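Local coordinates for lipolytic protein G-D-S-L family (Chitinophaga pinensis, PDB 4Q7Q) that is of unknown function but probably hydrolyses ester bonds with a serine nucleophile, in the manner of GDSL lipases and acylhydrolases, at residues E5-A10 with K70-S75; S14-N19 with Y46-H51; T128-N133 with P182-R187; A139-N144 with I214-E219; L186-K191 with A229-Y234. One frame throughout, in Å; residues are numbered along the deposited sequence.

Overall arrangement
Contacts 1 and 2 both hold strands of the five-stranded parallel sheet: contact 1 is buried backbone pairing of 6-10 with 73-75, and contact 2 sets the turn of helix following strand 6-12 against the neighbouring strand 44-50. The two touch directly, with Trp8 packing on Tyr46. On the opposite side of the chain's centre from contact 1, contacts 3 and 5 share Leu186 and Arg187 and join irregular loops through water bridges, carbonyl oxygens and selenomethionine packing, their centres about 10 Å apart. Leu18 of contact 2 reaches Tyr234 of contact 5. Contact 4, about 38 Å from contact 1 between centres, is a surface meeting of two loops with no hydrogen bond across it.

Contact 1: residues E5-A10 with K70-S75; sequences ELTWVA and KADVYS
Trp8 and Val73, Val9 and Tyr74, and Ala10 and Ser75 pair across adjacent strands of the central parallel sheet of an SGNH-hydrolase alpha/beta fold. Trp8 shows how the side chains use this register. Its CB rests 3.6 Å from Val73 CG1. CG stands anti to the backbone N (chi1 162°), and Trp8 CD1 passes Val73 O at 3.7 Å. Trp8 NE1 then donates to Ser75 OG at 2.8 Å, with the hydroxyl lying in the indole plane. Ala10 CB sits over one indole face toward the rim, while Phe255 of helix 241-257 meets the ring edge-to-face. On the other face of the sheet, Val9 CB packs 3.6 Å from Tyr74 CD2, and Val9 CG2 touches Ala71 CB; the Tyr74 hydroxyl bonds to Ile69 O. Where the pairing begins, Thr7 O accepts from both Asp72 N and Val73 N. Asp72 also reaches back across, its OD2 taking the Thr7 N-H at 2.8 Å on the anti lone pair, nearly straight at 164°.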
# COMPACT_ATOMS: atom_id res chain seq x y z
N GLU A 5 -7.06 5.50 -25.54
CA GLU A 5 -7.72 4.95 -24.36
C GLU A 5 -7.15 3.60 -23.95
O GLU A 5 -7.05 2.69 -24.77
CB GLU A 5 -9.23 4.82 -24.57
CG GLU A 5 -9.92 4.08 -23.42
CD GLU A 5 -11.42 3.96 -23.62
OE1 GLU A 5 -12.08 5.00 -23.84
OE2 GLU A 5 -11.95 2.83 -23.54
N LEU A 6 -6.77 3.49 -22.69
CA LEU A 6 -6.27 2.24 -22.14
C LEU A 6 -7.00 1.91 -20.85
O LEU A 6 -7.17 2.77 -19.97
CB LEU A 6 -4.77 2.32 -21.87
CG LEU A 6 -3.85 2.56 -23.07
CD1 LEU A 6 -2.42 2.77 -22.60
CD2 LEU A 6 -3.95 1.39 -24.05
N THR A 7 -7.44 0.67 -20.73
CA THR A 7 -8.07 0.19 -19.51
C THR A 7 -6.98 -0.28 -18.55
O THR A 7 -6.14 -1.11 -18.91
CB THR A 7 -9.07 -0.95 -19.79
OG1 THR A 7 -10.15 -0.45 -20.59
CG2 THR A 7 -9.62 -1.52 -18.49
N TRP A 8 -7.00 0.27 -17.34
CA TRP A 8 -6.00 -0.01 -16.33
C TRP A 8 -6.66 -0.61 -15.10
O TRP A 8 -7.44 0.06 -14.43
CB TRP A 8 -5.28 1.28 -15.95
CG TRP A 8 -4.52 1.25 -14.64
CD1 TRP A 8 -3.81 0.21 -14.11
CD2 TRP A 8 -4.42 2.32 -13.70
NE1 TRP A 8 -3.26 0.57 -12.91
CE2 TRP A 8 -3.63 1.87 -12.63
CE3 TRP A 8 -4.92 3.63 -13.66
CZ2 TRP A 8 -3.33 2.67 -11.52
CZ3 TRP A 8 -4.62 4.42 -12.57
CH2 TRP A 8 -3.83 3.94 -11.52
N VAL A 9 -6.34 -1.87 -14.81
CA VAL A 9 -6.82 -2.54 -13.61
C VAL A 9 -5.79 -2.35 -12.50
O VAL A 9 -4.63 -2.75 -12.63
CB VAL A 9 -7.07 -4.04 -13.85
CG1 VAL A 9 -7.38 -4.76 -12.55
CG2 VAL A 9 -8.21 -4.22 -14.84
N ALA A 10 -6.22 -1.69 -11.42
CA ALA A 10 -5.35 -1.45 -10.28
C ALA A 10 -5.68 -2.46 -9.19
O ALA A 10 -6.70 -2.36 -8.52
CB ALA A 10 -5.54 -0.03 -9.76
N LYS A 70 -10.23 -8.54 -18.77
CA LYS A 70 -9.13 -8.26 -19.69
C LYS A 70 -8.92 -6.75 -19.79
O LYS A 70 -9.87 -5.98 -19.98
CB LYS A 70 -9.45 -8.86 -21.07
CG LYS A 70 -8.34 -8.70 -22.09
CD LYS A 70 -8.76 -9.30 -23.42
CE LYS A 70 -7.63 -9.29 -24.44
NZ LYS A 70 -7.98 -10.08 -25.65
N ALA A 71 -7.67 -6.33 -19.66
CA ALA A 71 -7.32 -4.91 -19.68
C ALA A 71 -5.94 -4.73 -20.29
O ALA A 71 -5.22 -5.70 -20.51
CB ALA A 71 -7.35 -4.33 -18.27
N ASP A 72 -5.58 -3.47 -20.54
CA ASP A 72 -4.37 -3.16 -21.28
C ASP A 72 -3.15 -3.09 -20.37
O ASP A 72 -2.03 -3.37 -20.79
CB ASP A 72 -4.53 -1.82 -22.01
CG ASP A 72 -5.68 -1.84 -22.99
OD1 ASP A 72 -5.61 -2.61 -23.96
OD2 ASP A 72 -6.66 -1.08 -22.79
N VAL A 73 -3.37 -2.70 -19.11
CA VAL A 73 -2.29 -2.61 -18.14
C VAL A 73 -2.83 -2.97 -16.77
O VAL A 73 -3.96 -2.62 -16.43
CB VAL A 73 -1.63 -1.21 -18.13
CG1 VAL A 73 -2.66 -0.11 -17.94
CG2 VAL A 73 -0.54 -1.11 -17.06
N TYR A 74 -2.03 -3.68 -16.00
CA TYR A 74 -2.36 -4.03 -14.63
C TYR A 74 -1.26 -3.52 -13.71
O TYR A 74 -0.08 -3.68 -14.00
CB TYR A 74 -2.46 -5.55 -14.47
CG TYR A 74 -3.54 -6.21 -15.32
CD1 TYR A 74 -3.36 -6.40 -16.69
CD2 TYR A 74 -4.72 -6.66 -14.75
CE1 TYR A 74 -4.34 -7.01 -17.47
CE2 TYR A 74 -5.71 -7.28 -15.52
CZ TYR A 74 -5.51 -7.44 -16.88
OH TYR A 74 -6.47 -8.05 -17.67
N SER A 75 -1.66 -2.90 -12.60
CA SER A 75 -0.70 -2.63 -11.53
C SER A 75 -1.04 -3.50 -10.33
O SER A 75 -2.21 -3.84 -10.10
CB SER A 75 -0.65 -1.14 -11.15
OG SER A 75 -1.91 -0.66 -10.73

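Contact 2: residues S14-N19 with Y46-H51; sequences SITYLN and YINQGH
Asn48 and Thr16 slide past each other in opposite directions, Thr16 CG2 lying 3.7 Å from Asn48 OD1. Asn48 CG, anti to its backbone N (chi1 -171°), is set toward the helical turn. Asn48 OD1 accepts from Gly50 N at 2.8 Å, closing an Asx turn within its own strand, while Asn48 ND2 makes two weak bonds, to Thr16 O at 3.1 Å and to Tyr17 O at 3.3 Å. Asp20 OD1 also takes a hydrogen bond from this ND2. The backbone N of Tyr17 and Thr16 CB press on the side of Gly50 where a side chain would stand, and Thr16 CG2 lies 3.7 Å from Gly50 CA. Tyr17 turns its ring edge to the same glycine, with Gly50 O in the ring plane 3.5 Å from Tyr17 CD1; the ring stacks on His21, and its hydroxyl bonds to Glu24. Farther along, Asn19 and Tyr46 meet tip to tip with amide and ring planes 86° apart. Thr35 N holds Asn19 OD1, and Asp20 OD2 holds the Tyr46 hydroxyl. Ser14, whose OG is hydrogen-bonded to His238 NE2, opens the turn in the sequence Gly12-Asp13-Ser14-Ile15. This is consistent with the nucleophile-bearing GDSL block of SGNH hydrolases, set directly after the first strand of the sheet.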
# COMPACT_ATOMS: atom_id res chain seq x y z
N SER A 14 -6.14 -1.71 0.83
CA SER A 14 -6.89 -0.51 1.20
C SER A 14 -6.34 0.75 0.54
O SER A 14 -7.08 1.66 0.23
CB SER A 14 -6.92 -0.31 2.71
OG SER A 14 -5.61 -0.37 3.24
N ILE A 15 -5.03 0.82 0.35
CA ILE A 15 -4.43 2.00 -0.25
C ILE A 15 -5.01 2.27 -1.65
O ILE A 15 -5.17 3.42 -2.06
CB ILE A 15 -2.90 1.91 -0.21
CG1 ILE A 15 -2.44 1.94 1.25
CG2 ILE A 15 -2.25 3.03 -1.00
CD1 ILE A 15 -0.98 1.61 1.46
N THR A 16 -5.39 1.19 -2.34
CA THR A 16 -6.03 1.27 -3.65
C THR A 16 -7.54 1.42 -3.51
O THR A 16 -8.15 2.28 -4.13
CB THR A 16 -5.69 0.02 -4.47
OG1 THR A 16 -4.27 -0.03 -4.64
CG2 THR A 16 -6.38 0.03 -5.83
N TYR A 17 -8.12 0.55 -2.69
CA TYR A 17 -9.56 0.58 -2.40
C TYR A 17 -10.09 1.98 -2.07
O TYR A 17 -11.13 2.41 -2.59
CB TYR A 17 -9.83 -0.37 -1.23
CG TYR A 17 -11.24 -0.30 -0.67
CD1 TYR A 17 -12.26 -1.07 -1.21
CD2 TYR A 17 -11.53 0.52 0.42
CE1 TYR A 17 -13.55 -1.03 -0.68
CE2 TYR A 17 -12.80 0.58 0.95
CZ TYR A 17 -13.81 -0.20 0.40
OH TYR A 17 -15.08 -0.14 0.93
N LEU A 18 -9.36 2.69 -1.21
CA LEU A 18 -9.84 3.95 -0.66
C LEU A 18 -9.97 5.07 -1.69
O LEU A 18 -10.59 6.09 -1.40
CB LEU A 18 -8.93 4.41 0.49
CG LEU A 18 -9.06 3.57 1.76
CD1 LEU A 18 -7.90 3.85 2.75
CD2 LEU A 18 -10.43 3.78 2.41
N ASN A 19 -9.38 4.89 -2.87
CA ASN A 19 -9.51 5.87 -3.94
C ASN A 19 -10.97 6.23 -4.21
O ASN A 19 -11.29 7.37 -4.54
CB ASN A 19 -8.86 5.36 -5.23
CG ASN A 19 -8.89 6.39 -6.34
OD1 ASN A 19 -8.02 7.26 -6.42
ND2 ASN A 19 -9.89 6.31 -7.21
N TYR A 46 -9.12 3.83 -15.07
CA TYR A 46 -8.90 2.89 -13.98
C TYR A 46 -10.09 2.01 -13.64
O TYR A 46 -11.25 2.41 -13.76
CB TYR A 46 -8.35 3.57 -12.72
CG TYR A 46 -9.35 4.34 -11.87
CD1 TYR A 46 -10.24 3.69 -11.02
CD2 TYR A 46 -9.36 5.73 -11.87
CE1 TYR A 46 -11.14 4.39 -10.23
CE2 TYR A 46 -10.24 6.45 -11.07
CZ TYR A 46 -11.14 5.77 -10.27
OH TYR A 46 -12.01 6.50 -9.48
N ILE A 47 -9.76 0.80 -13.21
CA ILE A 47 -10.71 -0.09 -12.58
C ILE A 47 -10.13 -0.40 -11.21
O ILE A 47 -8.99 -0.86 -11.10
CB ILE A 47 -10.88 -1.37 -13.40
CG1 ILE A 47 -11.61 -1.03 -14.70
CG2 ILE A 47 -11.65 -2.42 -12.61
CD1 ILE A 47 -11.72 -2.18 -15.65
N ASN A 48 -10.90 -0.12 -10.18
CA ASN A 48 -10.45 -0.30 -8.81
C ASN A 48 -10.61 -1.74 -8.33
O ASN A 48 -11.71 -2.18 -7.99
CB ASN A 48 -11.20 0.66 -7.89
CG ASN A 48 -10.64 0.71 -6.49
OD1 ASN A 48 -10.10 -0.28 -5.98
ND2 ASN A 48 -10.75 1.87 -5.84
N GLN A 49 -9.50 -2.47 -8.34
CA GLN A 49 -9.47 -3.82 -7.79
C GLN A 49 -8.65 -3.84 -6.50
O GLN A 49 -7.86 -4.75 -6.23
CB GLN A 49 -8.97 -4.83 -8.83
CG GLN A 49 -10.05 -5.25 -9.82
CD GLN A 49 -10.95 -6.33 -9.26
OE1 GLN A 49 -10.80 -6.76 -8.11
NE2 GLN A 49 -11.89 -6.80 -10.08
N GLY A 50 -8.84 -2.79 -5.70
CA GLY A 50 -8.29 -2.73 -4.37
C GLY A 50 -9.28 -3.36 -3.42
O GLY A 50 -10.48 -3.05 -3.46
N HIS A 51 -8.78 -4.24 -2.57
CA HIS A 51 -9.62 -4.93 -1.60
C HIS A 51 -9.20 -4.59 -0.19
O HIS A 51 -8.06 -4.84 0.21
CB HIS A 51 -9.59 -6.43 -1.87
CG HIS A 51 -10.17 -6.78 -3.20
ND1 HIS A 51 -11.47 -7.22 -3.35
CD2 HIS A 51 -9.65 -6.69 -4.44
CE1 HIS A 51 -11.72 -7.41 -4.63
NE2 HIS A 51 -10.63 -7.09 -5.32

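Contact 3: residues T128-N133 with P182-R187; sequences TPMQRN and PLLTLR
Leu186 pushes its side chain against the Arg132 carbonyl and the side chains of Gln131 and Asn133, and here the contact is tightest: Leu186 CD2 comes to 3.1 Å from Arg132 O, a close approach for a methyl to a carbonyl oxygen, while Leu186 CG lies 3.5 Å from Gln131 OE1. Leu186 crosses both Gln131 and Asn133 at about a right angle. Asn133 closes over the backbone of the same leucine: its ND2 donates to Leu186 O at 3.1 Å, with the acceptor near the amide plane but the donor 49° above the carbonyl plane. Arg132 O has a hydrogen-bond partner of its own in Ser148 OG. At the other end the packing is looser and apolar. The selenium of Met130, a selenomethionine, lies 3.9 Å from Leu184 CD1, the two side chains again crossing at about a right angle. Between these two regions the loops stand apart and water joins them. One water bridges Gln131 N and Leu184 O; a second gives a proton to Gln131 OE1 at 2.9 Å and takes one from Leu186 N. The other atom of the Gln131 amide, NE2, bonds to Tyr179 O. Segments 128-133 and 182-187 follow neighbouring sheet strands 123-127 and 175-176, with helix 157-171 packed on Thr128, Pro129 and Arg132, and helix 80-85 on Arg132.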
# COMPACT_ATOMS: atom_id res chain seq x y z
N THR A 128 5.98 -1.39 -4.79
CA THR A 128 6.40 -1.85 -3.46
C THR A 128 5.56 -1.21 -2.36
O THR A 128 5.04 -0.11 -2.54
CB THR A 128 7.87 -1.53 -3.15
OG1 THR A 128 8.03 -0.11 -3.04
CG2 THR A 128 8.79 -2.07 -4.24
N PRO A 129 5.43 -1.90 -1.22
CA PRO A 129 4.73 -1.23 -0.12
C PRO A 129 5.44 0.06 0.29
O PRO A 129 6.66 0.17 0.23
CB PRO A 129 4.82 -2.25 1.02
CG PRO A 129 4.95 -3.57 0.34
CD PRO A 129 5.75 -3.30 -0.91
N MSE A 130 4.64 1.04 0.69
CA MSE A 130 5.17 2.25 1.27
C MSE A 130 5.56 1.96 2.72
O MSE A 130 4.99 1.09 3.36
CB MSE A 130 4.11 3.35 1.23
CG MSE A 130 4.64 4.72 1.61
SE MSE A 130 3.41 6.19 1.22
CE MSE A 130 2.22 5.97 2.75
N GLN A 131 6.53 2.70 3.24
CA GLN A 131 6.78 2.64 4.67
C GLN A 131 5.52 3.09 5.42
O GLN A 131 4.65 3.76 4.86
CB GLN A 131 8.00 3.47 5.05
CG GLN A 131 9.27 2.90 4.45
CD GLN A 131 10.52 3.60 4.91
OE1 GLN A 131 10.77 3.76 6.10
NE2 GLN A 131 11.34 4.01 3.94
N ARG A 132 5.42 2.67 6.66
CA ARG A 132 4.24 2.98 7.46
C ARG A 132 4.65 3.25 8.88
O ARG A 132 5.52 2.57 9.43
CB ARG A 132 3.24 1.82 7.41
CG ARG A 132 3.84 0.45 7.66
CD ARG A 132 2.85 -0.67 7.42
NE ARG A 132 1.83 -0.75 8.47
CZ ARG A 132 0.81 -1.60 8.45
NH1 ARG A 132 0.67 -2.44 7.43
NH2 ARG A 132 -0.05 -1.62 9.46
N ASN A 133 4.06 4.27 9.49
CA ASN A 133 4.30 4.48 10.91
C ASN A 133 3.19 3.81 11.71
O ASN A 133 2.43 3.02 11.15
CB ASN A 133 4.48 5.96 11.25
CG ASN A 133 5.56 6.16 12.29
OD1 ASN A 133 5.61 5.43 13.27
ND2 ASN A 133 6.44 7.12 12.06
N PRO A 182 12.69 8.66 -1.89
CA PRO A 182 13.34 9.61 -0.97
C PRO A 182 12.37 10.54 -0.23
O PRO A 182 12.75 11.10 0.81
CB PRO A 182 14.29 10.40 -1.88
CG PRO A 182 13.76 10.19 -3.26
CD PRO A 182 13.15 8.83 -3.27
N LEU A 183 11.15 10.70 -0.73
CA LEU A 183 10.17 11.56 -0.07
C LEU A 183 9.27 10.82 0.91
O LEU A 183 8.59 11.44 1.73
CB LEU A 183 9.31 12.29 -1.11
CG LEU A 183 10.03 13.23 -2.07
CD1 LEU A 183 9.05 13.89 -3.02
CD2 LEU A 183 10.82 14.28 -1.30
N LEU A 184 9.25 9.49 0.83
CA LEU A 184 8.29 8.70 1.60
C LEU A 184 8.92 8.09 2.86
O LEU A 184 9.02 6.87 2.99
CB LEU A 184 7.64 7.64 0.70
CG LEU A 184 6.89 8.22 -0.51
CD1 LEU A 184 6.25 7.12 -1.34
CD2 LEU A 184 5.85 9.24 -0.05
N THR A 185 9.33 8.95 3.78
CA THR A 185 10.06 8.51 4.96
C THR A 185 9.18 8.42 6.21
O THR A 185 8.16 9.09 6.31
CB THR A 185 11.23 9.45 5.25
OG1 THR A 185 10.73 10.79 5.35
CG2 THR A 185 12.23 9.38 4.11
N LEU A 186 9.59 7.57 7.16
CA LEU A 186 8.84 7.40 8.41
C LEU A 186 8.56 8.71 9.15
O LEU A 186 7.47 8.90 9.69
CB LEU A 186 9.56 6.45 9.35
CG LEU A 186 9.34 4.97 9.08
CD1 LEU A 186 10.17 4.14 10.05
CD2 LEU A 186 7.87 4.64 9.19
N ARG A 187 9.55 9.59 9.18
CA ARG A 187 9.42 10.84 9.91
C ARG A 187 8.33 11.73 9.32
O ARG A 187 7.83 12.64 9.99
CB ARG A 187 10.76 11.59 9.95
CG ARG A 187 11.18 12.21 8.62
CD ARG A 187 12.59 12.80 8.68
NE ARG A 187 13.61 11.75 8.58
CZ ARG A 187 14.18 11.38 7.43
NH1 ARG A 187 13.85 11.98 6.29
NH2 ARG A 187 15.09 10.42 7.43
O HOH W 1 8.11 4.63 1.78
O HOH W 2 12.12 6.19 6.74

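Contact 4: residues A139-N144 with I214-E219; sequences ADAKNN and IPFNPE
Phe216 turns the edge of its ring toward Ala141: the carbonyl oxygen Ala141 O lies in the ring plane 3.9 Å from Phe216 CE2, and Ala141 CB is 4.0 Å from Phe216 CZ. Over the centre of one ring face stands Pro218 N, 4.0 Å above the plane. Asn144 ND2 is also near the ring plane, at the edge. Its amide is fixed by a straight bond to Ala141 O (2.9 Å, 171°), in which each group lies in the other's plane. Pro218 CB lies 3.7 Å from Ala141 O and also touches Ala141 CB; the Lys142 chain passes Pro218 more loosely. Ala141 is presented by a type I turn from Asp140 to Asn143, reinforced by an Asx turn in which Asp140 OD1 accepts from Lys142 N. Across the way, Asn217 OD1 takes Glu219 N in a second Asx turn. No hydrogen bond crosses between the loops. The first connects the antiparallel strands 135-136 and 144-145; Phe216, from the second, bridges the small sheets by also touching Val136 of strand 135-136 and Leu195 of strand 193-196.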
# COMPACT_ATOMS: atom_id res chain seq x y z
N ALA A 139 -11.92 4.58 12.29
CA ALA A 139 -13.27 4.18 12.66
C ALA A 139 -13.31 3.29 13.90
O ALA A 139 -14.39 3.01 14.43
CB ALA A 139 -13.99 3.50 11.48
N ASP A 140 -12.14 2.86 14.37
CA ASP A 140 -12.05 2.00 15.55
C ASP A 140 -10.59 1.90 16.01
O ASP A 140 -9.82 1.11 15.48
CB ASP A 140 -12.58 0.60 15.23
CG ASP A 140 -12.64 -0.31 16.45
OD1 ASP A 140 -12.14 0.08 17.53
OD2 ASP A 140 -13.18 -1.42 16.33
N ALA A 141 -10.24 2.70 17.01
CA ALA A 141 -8.85 2.80 17.46
C ALA A 141 -8.29 1.53 18.09
O ALA A 141 -7.08 1.44 18.30
CB ALA A 141 -8.69 3.99 18.41
N LYS A 142 -9.15 0.56 18.40
CA LYS A 142 -8.71 -0.73 18.92
C LYS A 142 -8.02 -1.53 17.82
O LYS A 142 -7.27 -2.47 18.09
CB LYS A 142 -9.88 -1.53 19.49
CG LYS A 142 -10.50 -0.89 20.71
CD LYS A 142 -11.63 -1.74 21.27
CE LYS A 142 -12.23 -1.10 22.51
NZ LYS A 142 -13.28 -1.96 23.12
N ASN A 143 -8.29 -1.15 16.57
CA ASN A 143 -7.58 -1.67 15.42
C ASN A 143 -6.37 -0.78 15.19
O ASN A 143 -6.49 0.34 14.69
CB ASN A 143 -8.49 -1.68 14.20
CG ASN A 143 -7.90 -2.43 13.03
OD1 ASN A 143 -6.69 -2.49 12.85
ND2 ASN A 143 -8.77 -3.03 12.23
N ASN A 144 -5.21 -1.28 15.58
CA ASN A 144 -3.99 -0.52 15.44
C ASN A 144 -2.79 -1.43 15.20
O ASN A 144 -2.88 -2.64 15.36
CB ASN A 144 -3.79 0.39 16.67
CG ASN A 144 -3.73 -0.39 17.97
OD1 ASN A 144 -2.76 -1.09 18.24
ND2 ASN A 144 -4.77 -0.25 18.78
N ILE A 214 5.75 6.26 24.01
CA ILE A 214 4.59 6.65 24.82
C ILE A 214 3.45 5.69 24.56
O ILE A 214 3.07 5.47 23.41
CB ILE A 214 4.14 8.10 24.51
CG1 ILE A 214 5.31 9.08 24.60
CG2 ILE A 214 3.01 8.52 25.46
CD1 ILE A 214 5.87 9.23 26.00
N PRO A 215 2.89 5.09 25.63
CA PRO A 215 1.79 4.13 25.44
C PRO A 215 0.53 4.77 24.87
O PRO A 215 0.14 5.87 25.27
CB PRO A 215 1.52 3.62 26.85
CG PRO A 215 2.77 3.86 27.60
CD PRO A 215 3.36 5.11 27.03
N PHE A 216 -0.11 4.06 23.95
CA PHE A 216 -1.44 4.43 23.48
C PHE A 216 -2.45 3.39 23.94
O PHE A 216 -2.40 2.23 23.52
CB PHE A 216 -1.48 4.57 21.96
CG PHE A 216 -2.87 4.77 21.42
CD1 PHE A 216 -3.60 5.89 21.77
CD2 PHE A 216 -3.45 3.83 20.58
CE1 PHE A 216 -4.89 6.08 21.29
CE2 PHE A 216 -4.73 4.01 20.09
CZ PHE A 216 -5.45 5.14 20.45
N ASN A 217 -3.35 3.81 24.82
CA ASN A 217 -4.45 2.97 25.25
C ASN A 217 -5.74 3.51 24.66
O ASN A 217 -6.21 4.57 25.06
CB ASN A 217 -4.53 2.96 26.78
CG ASN A 217 -5.66 2.08 27.31
OD1 ASN A 217 -6.30 1.34 26.56
ND2 ASN A 217 -5.90 2.17 28.62
N PRO A 218 -6.32 2.79 23.68
CA PRO A 218 -7.48 3.27 22.94
C PRO A 218 -8.74 3.44 23.80
O PRO A 218 -9.70 4.06 23.36
CB PRO A 218 -7.70 2.18 21.88
CG PRO A 218 -7.04 0.97 22.44
CD PRO A 218 -5.86 1.47 23.21
N GLU A 219 -8.72 2.89 25.01
CA GLU A 219 -9.84 3.04 25.93
C GLU A 219 -9.66 4.26 26.82
O GLU A 219 -10.63 4.78 27.37
CB GLU A 219 -10.00 1.78 26.79

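Contact 5: residues L186-K191 with A229-Y234; sequences LRNMVK and AVNLTY
Met189 O is gripped twice by Thr233, in the loop that leads on to Asp235 and His238, consistent with the Asp-x-x-His block of SGNH hydrolases. Thr233 N donates to Met189 O in the carbonyl plane, on a lone pair, at 3.0 Å; Thr233 OG1, placed between backbone N and carbonyl carbon (chi1 69°), donates to Met189 O at 2.8 Å from well above that plane. The same hydroxyl is bonded to Gly236 N, tying the loop to the residue after Asp235. Two more bonds join the backbones: Leu232 N to Asn188 O, and Lys191 N to Ala229 O at 2.7 Å, almost straight at 172°. Asn231 ND2 takes part through a water that also donates to Arg187 O and Val190 O. Against this amide Lys191 folds across at about a right angle, its CE 3.5 Å from Asn231 ND2. Packing follows, where Leu232 CD1 lies 3.7 Å from Asn188 CB and the selenium of Met189, a selenomethionine, sits 3.6 Å from Thr233 CG2.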
# COMPACT_ATOMS: atom_id res chain seq x y z
N LEU A 186 9.59 7.57 7.16
CA LEU A 186 8.84 7.40 8.41
C LEU A 186 8.56 8.71 9.15
O LEU A 186 7.47 8.90 9.69
CB LEU A 186 9.56 6.45 9.35
CG LEU A 186 9.34 4.97 9.08
CD1 LEU A 186 10.17 4.14 10.05
CD2 LEU A 186 7.87 4.64 9.19
N ARG A 187 9.55 9.59 9.18
CA ARG A 187 9.42 10.84 9.91
C ARG A 187 8.33 11.73 9.32
O ARG A 187 7.83 12.64 9.99
CB ARG A 187 10.76 11.59 9.95
CG ARG A 187 11.18 12.21 8.62
CD ARG A 187 12.59 12.80 8.68
NE ARG A 187 13.61 11.75 8.58
CZ ARG A 187 14.18 11.38 7.43
NH1 ARG A 187 13.85 11.98 6.29
NH2 ARG A 187 15.09 10.42 7.43
N ASN A 188 7.95 11.46 8.07
CA ASN A 188 6.96 12.29 7.39
C ASN A 188 5.59 11.65 7.28
O ASN A 188 4.72 12.19 6.62
CB ASN A 188 7.46 12.70 6.00
CG ASN A 188 8.45 13.83 6.06
OD1 ASN A 188 8.32 14.73 6.88
ND2 ASN A 188 9.46 13.79 5.20
N MSE A 189 5.40 10.50 7.91
CA MSE A 189 4.10 9.84 7.84
C MSE A 189 3.02 10.63 8.58
O MSE A 189 1.94 10.87 8.04
CB MSE A 189 4.19 8.41 8.37
CG MSE A 189 5.09 7.53 7.52
SE MSE A 189 4.32 7.26 5.75
CE MSE A 189 5.95 6.89 4.73
N VAL A 190 3.31 11.03 9.82
CA VAL A 190 2.38 11.82 10.62
C VAL A 190 3.15 12.90 11.38
O VAL A 190 4.32 12.72 11.68
CB VAL A 190 1.59 10.95 11.64
CG1 VAL A 190 0.65 9.99 10.92
CG2 VAL A 190 2.56 10.20 12.57
N LYS A 191 2.50 14.03 11.66
CA LYS A 191 3.16 15.13 12.37
C LYS A 191 3.39 14.82 13.85
O LYS A 191 4.40 15.23 14.44
CB LYS A 191 2.35 16.43 12.25
CG LYS A 191 2.13 16.93 10.83
CD LYS A 191 3.42 17.41 10.21
CE LYS A 191 3.17 18.07 8.86
NZ LYS A 191 2.38 19.33 8.99
N ALA A 229 -2.40 16.32 12.46
CA ALA A 229 -1.34 15.31 12.44
C ALA A 229 -1.05 14.78 11.03
O ALA A 229 -0.06 14.09 10.82
CB ALA A 229 -1.68 14.16 13.39
N VAL A 230 -1.92 15.10 10.08
CA VAL A 230 -1.79 14.57 8.72
C VAL A 230 -0.49 15.03 8.06
O VAL A 230 -0.15 16.20 8.10
CB VAL A 230 -2.99 14.96 7.84
CG1 VAL A 230 -2.80 14.49 6.41
CG2 VAL A 230 -4.28 14.38 8.42
N ASN A 231 0.25 14.10 7.48
CA ASN A 231 1.38 14.48 6.64
C ASN A 231 1.36 13.66 5.35
O ASN A 231 0.59 13.98 4.45
CB ASN A 231 2.71 14.36 7.39
CG ASN A 231 3.85 15.09 6.69
OD1 ASN A 231 3.77 15.38 5.50
ND2 ASN A 231 4.91 15.39 7.43
N LEU A 232 2.17 12.61 5.25
CA LEU A 232 2.08 11.72 4.10
C LEU A 232 0.92 10.74 4.22
O LEU A 232 0.47 10.18 3.22
CB LEU A 232 3.37 10.94 3.90
CG LEU A 232 4.60 11.72 3.45
CD1 LEU A 232 5.78 10.78 3.38
CD2 LEU A 232 4.32 12.37 2.10
N THR A 233 0.49 10.50 5.46
CA THR A 233 -0.67 9.66 5.77
C THR A 233 -1.61 10.42 6.70
O THR A 233 -1.22 11.43 7.30
CB THR A 233 -0.28 8.35 6.50
OG1 THR A 233 0.18 8.64 7.83
CG2 THR A 233 0.78 7.58 5.71
N TYR A 234 -2.84 9.93 6.83
CA TYR A 234 -3.79 10.54 7.76
C TYR A 234 -3.97 9.70 9.02
O TYR A 234 -4.61 10.13 9.98
CB TYR A 234 -5.14 10.82 7.07
CG TYR A 234 -5.87 9.58 6.59
CD1 TYR A 234 -6.65 8.82 7.47
CD2 TYR A 234 -5.77 9.15 5.28
CE1 TYR A 234 -7.31 7.67 7.05
CE2 TYR A 234 -6.42 8.01 4.85
CZ TYR A 234 -7.19 7.27 5.74
OH TYR A 234 -7.83 6.13 5.31
O HOH W 3 5.96 14.49 9.90